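Local coordinates for homoserine dehydrogenase (Thermoplasma acidophilum, PDB 3ING) that catalyses the NADP(H)-dependent interconversion of aspartate semialdehyde and homoserine, a step on the route to threonine and methionine, at the interface of chains A and B. Numbering follows the deposited sequence. Chains: chain A/B, Homoserine dehydrogenase.

The interface of chains A and B. Residues chain A 153, 157, 315, 318-319, 322; chain B 157, 160.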
# COMPACT_ATOMS: atom_id res chain seq x y z
N SER A 153 2.57 -1.79 -5.90
CA SER A 153 3.19 -0.69 -5.15
C SER A 153 3.26 -1.06 -3.65
O SER A 153 4.19 -0.65 -2.92
CB SER A 153 2.40 0.59 -5.37
OG SER A 153 1.01 0.52 -5.04
N TYR A 157 6.78 -1.40 -1.81
CA TYR A 157 7.18 -0.37 -0.85
C TYR A 157 6.58 -0.42 0.55
O TYR A 157 6.95 0.40 1.39
CB TYR A 157 6.86 1.02 -1.45
CG TYR A 157 7.50 1.22 -2.79
CD1 TYR A 157 8.88 1.40 -2.89
CD2 TYR A 157 6.76 1.17 -3.96
CE1 TYR A 157 9.47 1.53 -4.12
CE2 TYR A 157 7.35 1.31 -5.17
CZ TYR A 157 8.70 1.52 -5.25
OH TYR A 157 9.33 1.67 -6.48
N ASN A 315 0.10 6.56 -11.15
CA ASN A 315 0.97 6.31 -9.99
C ASN A 315 2.27 5.67 -10.46
O ASN A 315 3.35 6.08 -10.03
CB ASN A 315 0.30 5.41 -8.95
CG ASN A 315 1.09 5.36 -7.67
OD1 ASN A 315 1.79 4.36 -7.37
ND2 ASN A 315 1.07 6.47 -6.96
N LEU A 318 4.54 8.26 -11.97
CA LEU A 318 5.13 9.11 -10.95
C LEU A 318 6.20 8.34 -10.18
O LEU A 318 7.27 8.89 -9.87
CB LEU A 318 4.04 9.66 -10.03
CG LEU A 318 3.10 10.61 -10.76
CD1 LEU A 318 1.96 11.11 -9.84
CD2 LEU A 318 3.90 11.81 -11.33
N LEU A 319 5.98 7.06 -9.93
CA LEU A 319 7.04 6.26 -9.27
C LEU A 319 8.29 6.21 -10.15
O LEU A 319 9.41 6.33 -9.65
CB LEU A 319 6.57 4.84 -8.95
CG LEU A 319 5.57 4.67 -7.78
CD1 LEU A 319 4.97 3.26 -7.73
CD2 LEU A 319 6.33 5.03 -6.48
N LYS A 322 10.87 9.26 -10.30
CA LYS A 322 11.87 9.39 -9.24
C LYS A 322 13.13 8.53 -9.49
O LYS A 322 14.08 8.64 -8.74
CB LYS A 322 11.28 9.03 -7.86
CG LYS A 322 10.23 10.01 -7.37
CD LYS A 322 8.82 9.42 -7.37
CE LYS A 322 8.32 9.08 -5.98
NZ LYS A 322 7.83 10.31 -5.27
N TYR B 157 3.46 6.04 -1.64
CA TYR B 157 3.88 5.39 -2.88
C TYR B 157 2.82 4.69 -3.72
O TYR B 157 3.16 4.18 -4.79
CB TYR B 157 4.98 4.35 -2.54
CG TYR B 157 6.13 4.96 -1.81
CD1 TYR B 157 7.02 5.82 -2.46
CD2 TYR B 157 6.31 4.76 -0.45
CE1 TYR B 157 8.04 6.41 -1.79
CE2 TYR B 157 7.33 5.36 0.22
CZ TYR B 157 8.21 6.16 -0.45
OH TYR B 157 9.27 6.77 0.21
N LEU B 160 -0.01 8.41 -5.43
CA LEU B 160 0.66 9.68 -5.77
C LEU B 160 -0.17 10.68 -6.59
O LEU B 160 -0.08 11.88 -6.36
CB LEU B 160 2.00 9.40 -6.49
CG LEU B 160 3.13 8.89 -5.60
CD1 LEU B 160 4.21 8.27 -6.44
CD2 LEU B 160 3.68 10.09 -4.74
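The C-terminal helix 306-321 of chain A, with the end of helix 152-157 beside it, receives the end of helix 152-157 and the following loop of chain B. It forms part of a two-fold symmetric interface between two copies of this homoserine dehydrogenase, probably the dimer contact common in the family. A:Tyr157 meets B:Tyr157 at nearly a right angle through the roots of the side chains: CB of A:Tyr157 lies 3.9 Å from CD2 of B:Tyr157, and the reverse contact matches it. Both have CG beside the backbone N (chi1 -56°), which brings each beta-carbon over the base of the other ring while the phenol ends diverge; a broad aromatic suits this shared position. A:Asn315 extends toward the backbone turn of chain B, with CG anti to its own N (chi1 -170°). As modelled, its OD1 faces the carbonyl O of B:Tyr157 at 2.9 Å and its ND2 faces the amide N of B:Leu160 at 2.7 Å, setting acceptor against acceptor and donor against donor. A half-turn of the carboxamide would probably convert both clashes into hydrogen bonds, a pairing to which asparagine is well suited. An alanine here is likely to leave that carbonyl and N-H of chain B without their polar mate. B:Leu160 lies along the helix: its CB is 3.8 Å from CD1 of A:Leu318, and its CD1 methyl reaches back toward CB of A:Leu318, the two side chains running past each other in opposite directions. A:Leu319 crosses it, its CD2 3.9 Å from CD1 of B:Leu160. Leucines suit these helix positions because their methyls pack without demanding polar partners. The poorly ordered A:Lys322 approaches the tip of B:Leu160.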